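Local coordinates for protein Dye-decolorizing peroxidase Tfu_3078 (Thermobifida fusca, PDB 5FW4) that uses hydrogen peroxide and a non-covalently bound heme b to oxidise many compounds, anthraquinone dyes above all, although its physiological substrate is unknown, at residues P72-P77 / R351-G356; W215-F220 / V279-M284. All coordinates share one frame; numbering follows the deposited sequence.

In the fold
Contact 1 joins the loop 72-77, between helix 51-61 and strand 81-89, to the start of strand 353-363. Contact 2 packs strand 211-220 against strand 275-284. Along the chain the order is 72-77, 215-220, 279-284, 351-356, so both segments of contact 2 fall between those of contact 1. The two centres lie about 16 Å apart, and the nearest atoms about 6 Å. Strands 275-284 and 353-363 belong to the same four-stranded antiparallel sheet. In both contacts the N-terminal family region meets the C-terminal one. Only the later segments, 279-284 and 351-356, reach the single heme; 72-77 and 215-220 pack on the side away from it.

Contact 1: P72-P77 / R351-G356; sequences PGISGP and RMFRRG. With HEM (protoporphyrin IX containing Fe), chain C.
R355 lays its guanidinium under the carbonyl of G73. The G73 O sits 2.9 Å above the guanidinium plane, toward the rim, and R355 NH1 does not hydrogen-bond to it at 3.0 Å because the angle is poor. Q187 hydrogen-bonds this oxygen instead. The R355 chain runs fully extended, with CG anti to the backbone N (chi1 -173°), which carries the charged end across to the loop. The polar link to the loop runs through two waters. Water 1 accepts from R355 NE at 3.2 Å and donates to the carbonyls of I74 and G76. Water 2 accepts from R355 NH2 at 2.8 Å and has S75 O and P77 O within donating distance. I74 O meets the edge of the F353 ring, 3.1 Å from CE2, and I74 CG2 lies 4.1 Å from the same carbon. The ring of F254, on helix 252-258, meets F353 edge-to-face.

One face of the R354 guanidinium lies over pyrrole ring D, nearly parallel to it, with HEM C3D 3.6 Å from its plane. R354 NH2 also donates to HEM O1A at 3.2 Å. An alanine here would remove both, and would probably leave that propionate without this charged partner. Backbone hydrogen bonds tie F353 to W378 and R355 to M376 of strand 369-379. F353 and R355 turn to the loop, while M352 and R354 line the heme pocket of a DyP-type peroxidase, R354 also bordering the bound oxygen molecule.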
loop_
_atom_site.group_PDB
_atom_site.type_symbol
_atom_site.label_atom_id
_atom_site.label_comp_id
_atom_site.label_asym_id
_atom_site.label_seq_id
_atom_site.Cartn_x
_atom_site.Cartn_y
_atom_site.Cartn_z
ATOM N N PRO A 72 -20.671 6.952 7.150
ATOM C CA PRO A 72 -20.084 5.933 6.303
ATOM C C PRO A 72 -18.782 5.406 6.878
ATOM O O PRO A 72 -18.141 6.070 7.708
ATOM C CB PRO A 72 -19.842 6.673 4.979
ATOM C CG PRO A 72 -20.862 7.750 4.984
ATOM C CD PRO A 72 -20.950 8.198 6.405
ATOM N N GLY A 73 -18.384 4.221 6.431
ATOM C CA GLY A 73 -17.128 3.587 6.866
ATOM C C GLY A 73 -17.273 2.664 8.056
ATOM O O GLY A 73 -16.271 2.236 8.653
ATOM N N ILE A 74 -18.510 2.338 8.426
ATOM C CA ILE A 74 -18.729 1.385 9.519
ATOM C C ILE A 74 -19.531 0.157 9.083
ATOM O O ILE A 74 -19.021 -0.960 9.092
ATOM C CB ILE A 74 -19.442 2.057 10.711
ATOM C CG1 ILE A 74 -18.791 3.425 11.029
ATOM C CG2 ILE A 74 -19.443 1.099 11.903
ATOM C CD1 ILE A 74 -19.547 4.280 12.024
ATOM N N SER A 75 -20.803 0.358 8.746
ATOM C CA SER A 75 -21.631 -0.702 8.176
ATOM C C SER A 75 -21.451 -0.804 6.656
ATOM O O SER A 75 -20.716 -0.011 6.044
ATOM C CB SER A 75 -23.103 -0.459 8.515
ATOM O OG SER A 75 -23.552 0.738 7.903
ATOM N N GLY A 76 -22.134 -1.791 6.074
ATOM C CA GLY A 76 -22.107 -2.076 4.649
ATOM C C GLY A 76 -20.865 -2.867 4.286
ATOM O O GLY A 76 -20.020 -3.135 5.137
ATOM N N PRO A 77 -20.732 -3.218 3.011
ATOM C CA PRO A 77 -19.530 -3.937 2.605
ATOM C C PRO A 77 -18.284 -3.054 2.744
ATOM O O PRO A 77 -18.309 -1.849 2.410
ATOM C CB PRO A 77 -19.780 -4.289 1.126
ATOM C CG PRO A 77 -20.968 -3.525 0.705
ATOM C CD PRO A 77 -21.665 -2.965 1.901
ATOM N N ARG A 351 -18.652 -6.476 23.887
ATOM C CA ARG A 351 -18.796 -6.818 22.490
ATOM C C ARG A 351 -18.360 -5.608 21.642
ATOM O O ARG A 351 -18.451 -4.479 22.085
ATOM C CB ARG A 351 -20.255 -7.196 22.221
ATOM C CG ARG A 351 -20.536 -7.967 20.939
ATOM C CD ARG A 351 -22.038 -8.253 20.811
ATOM N NE ARG A 351 -22.515 -9.008 21.971
ATOM C CZ ARG A 351 -22.451 -10.336 22.099
ATOM N NH1 ARG A 351 -21.948 -11.080 21.132
ATOM N NH2 ARG A 351 -22.887 -10.924 23.204
ATOM N N MET A 352 -17.814 -5.877 20.466
ATOM C CA MET A 352 -17.374 -4.809 19.557
ATOM C C MET A 352 -17.537 -5.317 18.146
ATOM O O MET A 352 -17.740 -6.504 17.928
ATOM C CB MET A 352 -15.920 -4.408 19.852
ATOM C CG MET A 352 -14.864 -5.410 19.387
ATOM S SD MET A 352 -13.333 -5.288 20.303
ATOM C CE MET A 352 -13.796 -6.155 21.832
ATOM N N PHE A 353 -17.456 -4.400 17.196
ATOM C CA PHE A 353 -17.478 -4.703 15.776
ATOM C C PHE A 353 -16.088 -4.386 15.247
ATOM O O PHE A 353 -15.644 -3.261 15.306
ATOM C CB PHE A 353 -18.544 -3.841 15.075
ATOM C CG PHE A 353 -18.531 -3.914 13.574
ATOM C CD1 PHE A 353 -18.689 -5.122 12.916
ATOM C CD2 PHE A 353 -18.362 -2.758 12.813
ATOM C CE1 PHE A 353 -18.694 -5.183 11.527
ATOM C CE2 PHE A 353 -18.351 -2.821 11.426
ATOM C CZ PHE A 353 -18.509 -4.026 10.788
ATOM N N ARG A 354 -15.417 -5.399 14.722
ATOM C CA ARG A 354 -14.054 -5.288 14.269
ATOM C C ARG A 354 -14.057 -5.130 12.762
ATOM O O ARG A 354 -14.663 -5.934 12.049
ATOM C CB ARG A 354 -13.268 -6.535 14.705
ATOM C CG ARG A 354 -12.941 -6.470 16.185
ATOM C CD ARG A 354 -12.807 -7.838 16.892
ATOM N NE ARG A 354 -13.345 -8.993 16.183
ATOM C CZ ARG A 354 -14.564 -9.518 16.278
ATOM N NH1 ARG A 354 -15.569 -9.026 17.085
ATOM N NH2 ARG A 354 -14.794 -10.596 15.525
ATOM N N ARG A 355 -13.399 -4.073 12.290
ATOM C CA ARG A 355 -13.318 -3.769 10.879
ATOM C C ARG A 355 -11.901 -3.282 10.550
ATOM O O ARG A 355 -11.633 -2.073 10.223
ATOM C CB ARG A 355 -14.364 -2.697 10.551
ATOM C CG ARG A 355 -14.534 -2.359 9.094
ATOM C CD ARG A 355 -15.630 -1.304 8.959
ATOM N NE ARG A 355 -15.865 -0.895 7.578
ATOM C CZ ARG A 355 -15.145 0.010 6.890
ATOM N NH1 ARG A 355 -14.050 0.589 7.395
ATOM N NH2 ARG A 355 -15.486 0.302 5.643
ATOM N N GLY A 356 -10.994 -4.233 10.591
ATOM C CA GLY A 356 -9.593 -3.990 10.463
ATOM C C GLY A 356 -9.048 -4.354 9.098
ATOM O O GLY A 356 -9.699 -5.054 8.331
HETATM C CHA HEM C . -11.609 -12.955 17.068
HETATM C CHB HEM C . -7.207 -12.388 15.131
HETATM C CHC HEM C . -6.473 -8.628 18.079
HETATM C CHD HEM C . -10.973 -9.032 19.819
HETATM C C1A HEM C . -10.481 -13.108 16.300
HETATM C C2A HEM C . -10.310 -14.152 15.369
HETATM C C3A HEM C . -9.066 -14.002 14.847
HETATM C C4A HEM C . -8.473 -12.876 15.431
HETATM C CMA HEM C . -8.436 -14.833 13.796
HETATM C CAA HEM C . -11.292 -15.252 15.058
HETATM C CBA HEM C . -12.230 -14.924 13.901
HETATM C CGA HEM C . -13.239 -13.884 14.294
HETATM O O1A HEM C . -13.103 -12.719 13.831
HETATM O O2A HEM C . -14.190 -14.192 15.056
HETATM C C1B HEM C . -6.628 -11.293 15.796
HETATM C C2B HEM C . -5.324 -10.812 15.525
HETATM C C3B HEM C . -5.094 -9.742 16.346
HETATM C C4B HEM C . -6.326 -9.586 17.121
HETATM C CMB HEM C . -4.390 -11.383 14.496
HETATM C CAB HEM C . -3.951 -8.830 16.458
HETATM C CBB HEM C . -2.949 -8.788 15.579
HETATM C C1C HEM C . -7.618 -8.402 18.808
HETATM C C2C HEM C . -7.771 -7.382 19.723
HETATM C C3C HEM C . -9.070 -7.490 20.205
HETATM C C4C HEM C . -9.684 -8.599 19.578
HETATM C CMC HEM C . -6.675 -6.395 20.033
HETATM C CAC HEM C . -9.811 -6.764 21.225
HETATM C CBC HEM C . -9.232 -6.073 22.157
HETATM C C1D HEM C . -11.470 -10.168 19.160
HETATM C C2D HEM C . -12.827 -10.657 19.436
HETATM C C3D HEM C . -12.994 -11.761 18.672
HETATM C C4D HEM C . -11.734 -11.931 17.958
HETATM C CMD HEM C . -13.870 -10.055 20.362
HETATM C CAD HEM C . -14.249 -12.609 18.594
HETATM C CBD HEM C . -14.258 -13.579 19.779
HETATM C CGD HEM C . -15.562 -14.346 19.825
HETATM O O1D HEM C . -16.607 -13.852 20.291
HETATM O O2D HEM C . -15.586 -15.507 19.361
HETATM N NA HEM C . -9.339 -12.334 16.335
HETATM N NB HEM C . -7.183 -10.535 16.740
HETATM N NC HEM C . -8.764 -9.146 18.765
HETATM N ND HEM C . -10.823 -10.952 18.259
HETATM FE FE HEM C . -9.058 -10.797 17.571
HETATM O O HOH W 1 -18.202 -3.048 7.143
HETATM O O HOH W 2 -18.146 -0.301 4.908
#

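Contact 2: W215-F220 / V279-M284; sequences WSLRGF and VRRIRM. With HEM (protoporphyrin IX containing Fe), chain C.
L217 overlaps the aliphatic part of R281, the two side chains crossing at about a right angle. Its CD2 lies 3.8 Å from R281 CG and about as near to CD. The other methyl, CD1, sits 3.9 Å above one face of the guanidinium, toward its rim. R281 has CG anti to the backbone N (chi1 -177°) and stays extended to NE, so the leucine meets both the chain and the charged end. That end is held elsewhere: NH2 forms a salt bridge with D370, and W179 makes a cation-pi contact with R281.

W215 and V279 make the second touch, reaching for each other from opposite directions. W215 presents the edge of its indole, and V279 CG1 lies near the ring plane, 4.0 Å from CH2. The indole is anchored at its other side by a hydrogen bond from NE1 to G181 O. No hydrogen bond joins 215-220 to 279-284; the touch is between side chains.

I282 and M284 touch the heme. I282 CG2 approaches the vinyl carbon HEM CBB at 3.5 Å, and M284 CE approaches the methyl HEM CMB at 3.9 Å.

Two four-stranded antiparallel sheets, one from each family region, pack together here, consistent with their dimeric alpha-beta barrel clan. Strand 211-220 is an edge strand; it pairs with 81-89, and F220 also bonds through its backbone to S358 of strand 353-363 in the other sheet. Strand 275-284 lies between strands 369-379 and 404-414. L374 of strand 369-379 touches both L217 and V279, so it packs where the two sheets meet.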
loop_
_atom_site.group_PDB
_atom_site.type_symbol
_atom_site.label_atom_id
_atom_site.label_comp_id
_atom_site.label_asym_id
_atom_site.label_seq_id
_atom_site.Cartn_x
_atom_site.Cartn_y
_atom_site.Cartn_z
ATOM N N TRP A 215 -0.160 11.167 12.517
ATOM C CA TRP A 215 0.295 9.874 11.983
ATOM C C TRP A 215 -0.712 9.360 11.010
ATOM O O TRP A 215 -1.881 9.711 11.059
ATOM C CB TRP A 215 0.527 8.841 13.105
ATOM C CG TRP A 215 -0.668 8.541 13.944
ATOM C CD1 TRP A 215 -1.011 9.129 15.116
ATOM C CD2 TRP A 215 -1.691 7.577 13.666
ATOM N NE1 TRP A 215 -2.176 8.593 15.592
ATOM C CE2 TRP A 215 -2.615 7.637 14.726
ATOM C CE3 TRP A 215 -1.898 6.648 12.636
ATOM C CZ2 TRP A 215 -3.746 6.824 14.776
ATOM C CZ3 TRP A 215 -3.013 5.835 12.686
ATOM C CH2 TRP A 215 -3.930 5.930 13.749
ATOM N N SER A 216 -0.265 8.512 10.117
ATOM C CA SER A 216 -1.192 7.831 9.210
ATOM C C SER A 216 -0.720 6.442 8.849
ATOM O O SER A 216 0.470 6.183 8.857
ATOM C CB SER A 216 -1.334 8.584 7.886
ATOM O OG SER A 216 -0.103 8.574 7.227
ATOM N N LEU A 217 -1.658 5.613 8.409
ATOM C CA LEU A 217 -1.355 4.260 7.957
ATOM C C LEU A 217 -2.357 3.796 6.937
ATOM O O LEU A 217 -3.553 3.849 7.147
ATOM C CB LEU A 217 -1.284 3.305 9.170
ATOM C CG LEU A 217 -0.773 1.898 8.836
ATOM C CD1 LEU A 217 0.610 1.832 8.232
ATOM C CD2 LEU A 217 -0.801 1.046 10.094
ATOM N N ARG A 218 -1.856 3.324 5.816
ATOM C CA ARG A 218 -2.660 2.689 4.788
ATOM C C ARG A 218 -2.782 1.142 5.123
ATOM O O ARG A 218 -1.798 0.547 5.527
ATOM C CB ARG A 218 -1.943 2.861 3.485
ATOM C CG ARG A 218 -1.877 4.343 3.067
ATOM C CD ARG A 218 -1.118 4.395 1.778
ATOM N NE ARG A 218 -1.864 3.889 0.667
ATOM C CZ ARG A 218 -1.449 2.954 -0.172
ATOM N NH1 ARG A 218 -0.283 2.349 -0.002
ATOM N NH2 ARG A 218 -2.240 2.559 -1.142
ATOM N N GLY A 219 -3.938 0.537 4.846
ATOM C CA GLY A 219 -4.154 -0.930 4.978
ATOM C C GLY A 219 -4.939 -1.485 3.809
ATOM O O GLY A 219 -5.431 -0.755 2.924
ATOM N N PHE A 220 -5.041 -2.798 3.743
ATOM C CA PHE A 220 -5.665 -3.456 2.628
ATOM C C PHE A 220 -6.259 -4.744 3.080
ATOM O O PHE A 220 -5.829 -5.256 4.120
ATOM C CB PHE A 220 -4.684 -3.728 1.464
ATOM C CG PHE A 220 -3.466 -4.533 1.828
ATOM C CD1 PHE A 220 -3.525 -5.954 1.805
ATOM C CD2 PHE A 220 -2.313 -3.924 2.297
ATOM C CE1 PHE A 220 -2.380 -6.678 2.126
ATOM C CE2 PHE A 220 -1.188 -4.630 2.617
ATOM C CZ PHE A 220 -1.242 -6.058 2.595
ATOM N N VAL A 279 -8.483 2.439 17.433
ATOM C CA VAL A 279 -7.550 1.965 16.425
ATOM C C VAL A 279 -6.260 1.554 17.085
ATOM O O VAL A 279 -5.719 2.256 17.951
ATOM C CB VAL A 279 -7.323 2.964 15.259
ATOM C CG1 VAL A 279 -7.025 4.340 15.760
ATOM C CG2 VAL A 279 -6.210 2.499 14.337
ATOM N N ARG A 280 -5.762 0.395 16.674
ATOM C CA ARG A 280 -4.481 -0.074 17.159
ATOM C C ARG A 280 -3.655 -0.534 15.963
ATOM O O ARG A 280 -4.148 -1.283 15.099
ATOM C CB ARG A 280 -4.696 -1.231 18.174
ATOM C CG ARG A 280 -5.610 -0.917 19.350
ATOM C CD ARG A 280 -4.930 -0.056 20.420
ATOM N NE ARG A 280 -4.104 -0.893 21.303
ATOM C CZ ARG A 280 -3.670 -0.572 22.514
ATOM N NH1 ARG A 280 -3.961 0.591 23.070
ATOM N NH2 ARG A 280 -2.956 -1.471 23.201
ATOM N N ARG A 281 -2.421 -0.075 15.891
ATOM C CA ARG A 281 -1.479 -0.573 14.918
ATOM C C ARG A 281 -0.782 -1.755 15.601
ATOM O O ARG A 281 -0.056 -1.563 16.547
ATOM C CB ARG A 281 -0.453 0.474 14.552
ATOM C CG ARG A 281 0.519 0.031 13.479
ATOM C CD ARG A 281 1.607 1.048 13.331
ATOM N NE ARG A 281 2.684 0.649 12.430
ATOM C CZ ARG A 281 3.254 1.446 11.547
ATOM N NH1 ARG A 281 2.828 2.695 11.402
ATOM N NH2 ARG A 281 4.235 0.991 10.783
ATOM N N ILE A 282 -1.021 -2.941 15.093
ATOM C CA ILE A 282 -0.482 -4.180 15.757
ATOM C C ILE A 282 0.461 -4.889 14.824
ATOM O O ILE A 282 0.037 -5.472 13.835
ATOM C CB ILE A 282 -1.578 -5.141 16.096
ATOM C CG1 ILE A 282 -2.754 -4.454 16.733
ATOM C CG2 ILE A 282 -1.038 -6.259 17.007
ATOM C CD1 ILE A 282 -2.404 -3.799 17.974
ATOM N N ARG A 283 1.736 -4.835 15.137
ATOM C CA ARG A 283 2.760 -5.477 14.353
ATOM C C ARG A 283 2.658 -6.997 14.607
ATOM O O ARG A 283 2.444 -7.393 15.733
ATOM C CB ARG A 283 4.129 -4.976 14.769
ATOM C CG ARG A 283 5.276 -5.552 13.924
ATOM C CD ARG A 283 6.652 -4.971 14.182
ATOM N NE ARG A 283 7.124 -4.979 15.564
ATOM C CZ ARG A 283 7.824 -5.949 16.148
ATOM N NH1 ARG A 283 8.193 -7.033 15.470
ATOM N NH2 ARG A 283 8.218 -5.789 17.412
ATOM N N MET A 284 2.769 -7.770 13.525
ATOM C CA MET A 284 2.799 -9.268 13.574
ATOM C C MET A 284 4.228 -9.775 13.489
ATOM O O MET A 284 4.999 -9.371 12.629
ATOM C CB MET A 284 1.969 -9.836 12.431
ATOM C CG MET A 284 0.492 -9.598 12.596
ATOM S SD MET A 284 -0.384 -10.126 11.199
ATOM C CE MET A 284 -2.039 -10.121 11.686
HETATM C CHA HEM C . -11.609 -12.955 17.068
HETATM C CHB HEM C . -7.207 -12.388 15.131
HETATM C CHC HEM C . -6.473 -8.628 18.079
HETATM C CHD HEM C . -10.973 -9.032 19.819
HETATM C C1A HEM C . -10.481 -13.108 16.300
HETATM C C2A HEM C . -10.310 -14.152 15.369
HETATM C C3A HEM C . -9.066 -14.002 14.847
HETATM C C4A HEM C . -8.473 -12.876 15.431
HETATM C CMA HEM C . -8.436 -14.833 13.796
HETATM C CAA HEM C . -11.292 -15.252 15.058
HETATM C CBA HEM C . -12.230 -14.924 13.901
HETATM C CGA HEM C . -13.239 -13.884 14.294
HETATM O O1A HEM C . -13.103 -12.719 13.831
HETATM O O2A HEM C . -14.190 -14.192 15.056
HETATM C C1B HEM C . -6.628 -11.293 15.796
HETATM C C2B HEM C . -5.324 -10.812 15.525
HETATM C C3B HEM C . -5.094 -9.742 16.346
HETATM C C4B HEM C . -6.326 -9.586 17.121
HETATM C CMB HEM C . -4.390 -11.383 14.496
HETATM C CAB HEM C . -3.951 -8.830 16.458
HETATM C CBB HEM C . -2.949 -8.788 15.579
HETATM C C1C HEM C . -7.618 -8.402 18.808
HETATM C C2C HEM C . -7.771 -7.382 19.723
HETATM C C3C HEM C . -9.070 -7.490 20.205
HETATM C C4C HEM C . -9.684 -8.599 19.578
HETATM C CMC HEM C . -6.675 -6.395 20.033
HETATM C CAC HEM C . -9.811 -6.764 21.225
HETATM C CBC HEM C . -9.232 -6.073 22.157
HETATM C C1D HEM C . -11.470 -10.168 19.160
HETATM C C2D HEM C . -12.827 -10.657 19.436
HETATM C C3D HEM C . -12.994 -11.761 18.672
HETATM C C4D HEM C . -11.734 -11.931 17.958
HETATM C CMD HEM C . -13.870 -10.055 20.362
HETATM C CAD HEM C . -14.249 -12.609 18.594
HETATM C CBD HEM C . -14.258 -13.579 19.779
HETATM C CGD HEM C . -15.562 -14.346 19.825
HETATM O O1D HEM C . -16.607 -13.852 20.291
HETATM O O2D HEM C . -15.586 -15.507 19.361
HETATM N NA HEM C . -9.339 -12.334 16.335
HETATM N NB HEM C . -7.183 -10.535 16.740
HETATM N NC HEM C . -8.764 -9.146 18.765
HETATM N ND HEM C . -10.823 -10.952 18.259
HETATM FE FE HEM C . -9.058 -10.797 17.571
#